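Local coordinates for protein lovastatin nonaketide synthase mokA (Monascus pilosus, PDB 6AD3) that catalyses, as an iterative type I polyketide synthase, the nine-step assembly of the lovastatin (monacolin K) polyketide, here represented by its condensation domain, at residues I128-F133 against R208-D212; T215-I219 against L363-G367. The protein carries 1 engineered substitution. One frame throughout, in Å; residues are numbered along the deposited sequence.

Contacts 1 and 2 sit side by side in one half of the condensation domain, their centres about 12 Å apart, and lie close along the chain: residues 208-212 of contact 1 run into the helix whose first turns make contact 2. By sequence, 208-212 probably covers the middle of the HHxxxDG active-site motif of condensation domains, with Arg208 at the position of its second histidine and Asp212 at its aspartate. Met366 of contact 2 joins the two: its O is 3.5 Å from Ile128 CG2 and its CB is 3.6 Å from Phe129 CZ. The same Phe129 CZ also reaches Ile219 CD1, at 3.8 Å. Asp212 caps the helix through Thr215 N.

Contact 1 of 2, residues I128-F133 against R208-D212; sequences IFRTGF and RFVGD
Ile128 packs against Phe209 and Val210, and its side chain can be followed outward. CB starts toward the 208-212 loop. From there CG1 lies anti to the backbone N (chi1 -171°), which carries it to Val210 CA at 4.0 Å and across Val210 CB. At the tip, CD1 meets Phe209 O at 4.0 Å and also touches Val210 CG1. That same methyl group of Val210 fits between the backbone and a ring: it is 3.6 Å from Ile128 O and, further along, reaches CE1 at the edge of the Phe133 ring.

Phe133 and Phe209 form a T-shaped pair, centroids 5.1 Å apart and planes at 60°, in which the CD2 edge of Phe209 comes over one face of Phe133, offset toward the rim. Phe209 CB presses on the same ring, 3.6 Å from Phe133 CZ, as an off-centre CH-pi contact. On the other flank, Phe129 turns the edge of its ring toward the loop and puts CE1 3.5 Å from Val210 O, a buried carbonyl with no hydrogen-bond partner in the model. The loop is braced from within by Arg208, whose NH2 donates to Gly211 O at 2.8 Å with the acceptor in the guanidinium plane; its NH1 salt-bridges Glu462.

Around this packing, helix 80-91 brings Gln82 against Ile128 and Phe133 and Trp86 against Phe209, while Leu188 of strand 188-195 backs Phe129 and Val210. The contact thus joins edge strand 131-135 to the loop between strand 199-206 and helix 213-227, which probably carries the HHxxxDG active-site motif.

Contact 2 of 2, residues T215-I219 against L363-G367; sequences TTENI and LAGMG
The first turns of helix 213-227 lie beside the chain as it leaves helix 360-364, with CA atoms 5.1 Å apart at Thr215 and Met366 and 7.0 Å apart at Asn218 and Ala364. In the condensation-domain fold this helix probably corresponds to the one that follows the HHxxxDG motif in relatives. The partner belongs to the connection between strands 348-354 and 371-377 of the six-stranded sheet, which probably corresponds to the floor loop that crosses between the two lobes in relatives.

Met366 supplies the apolar part. Its chain bends about the CB-CG bond (chi2 -65°), which swings the thioether back over the helix. SD then rests on the Asn218 CB at 3.5 Å and passes across Thr215 CG2, and the terminal CE lies against the Asn218 CB and the Ile219 backbone N, with Ile219 CG1 at 4.0 Å. The sulfur end therefore sits among three residues on one side of the helix, while Ile128, Phe129 and His126 close round Met366 from beyond it.

Arg357 ties the polar part together: its NH1 donates to Gly365 O, and its NH2 serves both Thr215 OG1 and the carboxylate of Asp212. Gly367 has a backbone conformation (phi 135°) that suits glycine, and its carbonyl turns toward the start of the helix. With OG1 beside its backbone N and CG2 anti to it, Thr215 faces this carbonyl while its methyl group meets the sulfur. OG1 gives its proton to Gly367 O at 2.7 Å, lying in the carbonyl plane on a lone pair, at a C=O...donor angle of 127°.

Contact 1 of 2, residues I128-F133 against R208-D212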
loop_
_atom_site.group_PDB
_atom_site.type_symbol
_atom_site.label_atom_id
_atom_site.label_comp_id
_atom_site.label_asym_id
_atom_site.label_seq_id
_atom_site.Cartn_x
_atom_site.Cartn_y
_atom_site.Cartn_z
ATOM N N ILE A 128 12.659 14.499 -3.976
ATOM C CA ILE A 128 11.477 13.858 -4.559
ATOM C C ILE A 128 10.225 14.736 -4.352
ATOM O O ILE A 128 9.278 14.629 -5.094
ATOM C CB ILE A 128 11.280 12.421 -3.991
ATOM C CG1 ILE A 128 10.189 11.658 -4.749
ATOM C CG2 ILE A 128 10.930 12.443 -2.518
ATOM C CD1 ILE A 128 10.455 11.502 -6.232
ATOM N N PHE A 129 10.305 15.706 -3.427
ATOM C CA PHE A 129 9.205 16.637 -3.216
ATOM C C PHE A 129 9.392 17.913 -4.024
ATOM O O PHE A 129 8.544 18.836 -3.944
ATOM C CB PHE A 129 9.038 16.972 -1.723
ATOM C CG PHE A 129 8.673 15.788 -0.871
ATOM C CD1 PHE A 129 8.057 14.663 -1.422
ATOM C CD2 PHE A 129 8.969 15.786 0.484
ATOM C CE1 PHE A 129 7.729 13.576 -0.631
ATOM C CE2 PHE A 129 8.612 14.714 1.283
ATOM C CZ PHE A 129 8.021 13.603 0.735
ATOM N N ARG A 130 10.511 18.001 -4.751
ATOM C CA ARG A 130 10.722 19.063 -5.743
ATOM C C ARG A 130 11.052 18.465 -7.091
ATOM O O ARG A 130 11.939 18.946 -7.862
ATOM C CB ARG A 130 11.754 20.085 -5.292
ATOM C CG ARG A 130 12.867 19.595 -4.476
ATOM C CD ARG A 130 13.635 20.776 -3.874
ATOM N NE ARG A 130 14.672 20.280 -3.004
ATOM C CZ ARG A 130 15.856 19.856 -3.388
ATOM N NH1 ARG A 130 16.699 19.434 -2.483
ATOM N NH2 ARG A 130 16.253 19.979 -4.638
ATOM N N THR A 131 10.330 17.399 -7.397
ATOM C CA THR A 131 10.517 16.681 -8.631
ATOM C C THR A 131 9.293 16.792 -9.544
ATOM O O THR A 131 8.148 16.583 -9.131
ATOM C CB THR A 131 10.882 15.205 -8.346
ATOM O OG1 THR A 131 12.210 15.162 -7.769
ATOM C CG2 THR A 131 10.893 14.378 -9.619
ATOM N N GLY A 132 9.552 17.105 -10.801
ATOM C CA GLY A 132 8.548 16.935 -11.828
ATOM C C GLY A 132 8.816 15.752 -12.720
ATOM O O GLY A 132 9.873 15.132 -12.666
ATOM N N PHE A 133 7.852 15.431 -13.565
ATOM C CA PHE A 133 7.936 14.244 -14.380
ATOM C C PHE A 133 7.549 14.636 -15.794
ATOM O O PHE A 133 6.432 15.062 -16.040
ATOM C CB PHE A 133 6.986 13.145 -13.875
ATOM C CG PHE A 133 7.300 12.656 -12.473
ATOM C CD1 PHE A 133 6.925 13.384 -11.376
ATOM C CD2 PHE A 133 8.126 11.571 -12.298
ATOM C CE1 PHE A 133 7.357 13.017 -10.107
ATOM C CE2 PHE A 133 8.554 11.185 -11.038
ATOM C CZ PHE A 133 8.123 11.886 -9.934
ATOM N N ARG A 208 1.165 8.935 -6.737
ATOM C CA ARG A 208 1.857 7.647 -6.580
ATOM C C ARG A 208 3.371 7.777 -6.662
ATOM O O ARG A 208 4.071 7.085 -5.957
ATOM C CB ARG A 208 1.364 6.687 -7.643
ATOM C CG ARG A 208 2.106 5.350 -7.772
ATOM C CD ARG A 208 1.767 4.383 -6.681
ATOM N NE ARG A 208 2.349 4.746 -5.390
ATOM C CZ ARG A 208 2.086 4.125 -4.251
ATOM N NH1 ARG A 208 1.233 3.127 -4.218
ATOM N NH2 ARG A 208 2.669 4.502 -3.122
ATOM N N PHE A 209 3.873 8.598 -7.580
ATOM C CA PHE A 209 5.269 8.587 -7.871
ATOM C C PHE A 209 6.160 9.120 -6.718
ATOM O O PHE A 209 7.392 8.943 -6.774
ATOM C CB PHE A 209 5.580 9.419 -9.120
ATOM C CG PHE A 209 5.059 8.855 -10.417
ATOM C CD1 PHE A 209 4.479 7.608 -10.486
ATOM C CD2 PHE A 209 5.096 9.641 -11.574
ATOM C CE1 PHE A 209 3.913 7.169 -11.640
ATOM C CE2 PHE A 209 4.526 9.186 -12.738
ATOM C CZ PHE A 209 3.988 7.928 -12.786
ATOM N N VAL A 210 5.584 9.836 -5.751
ATOM C CA VAL A 210 6.378 10.588 -4.745
ATOM C C VAL A 210 6.222 10.112 -3.315
ATOM O O VAL A 210 6.853 10.663 -2.424
ATOM C CB VAL A 210 6.164 12.113 -4.806
ATOM C CG1 VAL A 210 6.512 12.629 -6.214
ATOM C CG2 VAL A 210 4.715 12.480 -4.454
ATOM N N GLY A 211 5.377 9.109 -3.098
ATOM C CA GLY A 211 5.126 8.655 -1.749
ATOM C C GLY A 211 4.710 7.228 -1.574
ATOM O O GLY A 211 4.634 6.453 -2.535
ATOM N N ASP A 212 4.505 6.874 -0.293
ATOM C CA ASP A 212 3.978 5.556 0.130
ATOM C C ASP A 212 3.828 5.594 1.645
ATOM O O ASP A 212 3.989 6.641 2.241
ATOM C CB ASP A 212 4.875 4.347 -0.337
ATOM C CG ASP A 212 6.288 4.323 0.280
ATOM O OD1 ASP A 212 6.560 4.943 1.331
ATOM O OD2 ASP A 212 7.147 3.597 -0.285
#

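Contact 2 of 2, residues T215-I219 against L363-G367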
loop_
_atom_site.group_PDB
_atom_site.type_symbol
_atom_site.label_atom_id
_atom_site.label_comp_id
_atom_site.label_asym_id
_atom_site.label_seq_id
_atom_site.Cartn_x
_atom_site.Cartn_y
_atom_site.Cartn_z
ATOM N N THR A 215 6.742 6.815 3.634
ATOM C CA THR A 215 6.957 8.210 3.388
ATOM C C THR A 215 6.001 9.086 4.177
ATOM O O THR A 215 6.409 10.111 4.753
ATOM C CB THR A 215 6.914 8.510 1.891
ATOM O OG1 THR A 215 8.082 7.907 1.290
ATOM C CG2 THR A 215 6.921 9.988 1.631
ATOM N N THR A 216 4.737 8.720 4.217
ATOM C CA THR A 216 3.767 9.469 5.035
ATOM C C THR A 216 4.158 9.506 6.511
ATOM O O THR A 216 4.218 10.577 7.107
ATOM C CB THR A 216 2.353 8.886 4.888
ATOM O OG1 THR A 216 2.010 8.849 3.498
ATOM C CG2 THR A 216 1.313 9.728 5.642
ATOM N N GLU A 217 4.599 8.357 7.047
ATOM C CA GLU A 217 5.117 8.304 8.428
ATOM C C GLU A 217 6.285 9.253 8.569
ATOM O O GLU A 217 6.358 10.043 9.546
ATOM C CB GLU A 217 5.564 6.871 8.768
ATOM C CG GLU A 217 4.421 5.857 8.883
ATOM C CD GLU A 217 4.873 4.383 8.822
ATOM O OE1 GLU A 217 3.990 3.478 8.700
ATOM O OE2 GLU A 217 6.085 4.107 8.688
ATOM N N ASN A 218 7.214 9.196 7.609
ATOM C CA ASN A 218 8.437 10.000 7.689
ATOM C C ASN A 218 8.066 11.503 7.674
ATOM O O ASN A 218 8.718 12.297 8.327
ATOM C CB ASN A 218 9.407 9.693 6.541
ATOM C CG ASN A 218 10.094 8.337 6.665
ATOM O OD1 ASN A 218 10.844 7.914 5.747
ATOM N ND2 ASN A 218 9.966 7.713 7.821
ATOM N N ILE A 219 7.096 11.901 6.841
ATOM C CA ILE A 219 6.710 13.329 6.778
ATOM C C ILE A 219 6.229 13.814 8.155
ATOM O O ILE A 219 6.618 14.908 8.618
ATOM C CB ILE A 219 5.597 13.548 5.720
ATOM C CG1 ILE A 219 6.207 13.398 4.315
ATOM C CG2 ILE A 219 4.936 14.900 5.904
ATOM C CD1 ILE A 219 5.204 13.202 3.200
ATOM N N LEU A 363 15.276 3.544 4.990
ATOM C CA LEU A 363 14.230 3.798 5.953
ATOM C C LEU A 363 13.925 5.280 6.114
ATOM O O LEU A 363 12.783 5.631 6.371
ATOM C CB LEU A 363 14.594 3.212 7.315
ATOM C CG LEU A 363 14.594 1.698 7.372
ATOM C CD1 LEU A 363 15.362 1.239 8.642
ATOM C CD2 LEU A 363 13.165 1.165 7.407
ATOM N N ALA A 364 14.959 6.130 6.014
ATOM C CA ALA A 364 14.836 7.581 6.265
ATOM C C ALA A 364 14.392 8.372 5.031
ATOM O O ALA A 364 13.882 9.475 5.142
ATOM C CB ALA A 364 16.156 8.125 6.789
ATOM N N GLY A 365 14.504 7.760 3.875
ATOM C CA GLY A 365 14.263 8.456 2.614
ATOM C C GLY A 365 12.767 8.707 2.369
ATOM O O GLY A 365 11.896 8.026 2.917
ATOM N N MET A 366 12.489 9.659 1.499
ATOM C CA MET A 366 11.158 9.900 1.006
ATOM C C MET A 366 11.037 9.357 -0.411
ATOM O O MET A 366 11.999 9.365 -1.178
ATOM C CB MET A 366 10.852 11.407 0.998
ATOM C CG MET A 366 11.007 12.111 2.325
ATOM S SD MET A 366 9.794 11.522 3.548
ATOM C CE MET A 366 10.093 12.706 4.861
ATOM N N GLY A 367 9.838 8.903 -0.752
ATOM C CA GLY A 367 9.480 8.557 -2.101
ATOM C C GLY A 367 8.730 7.227 -2.144
ATOM O O GLY A 367 8.187 6.767 -1.121
#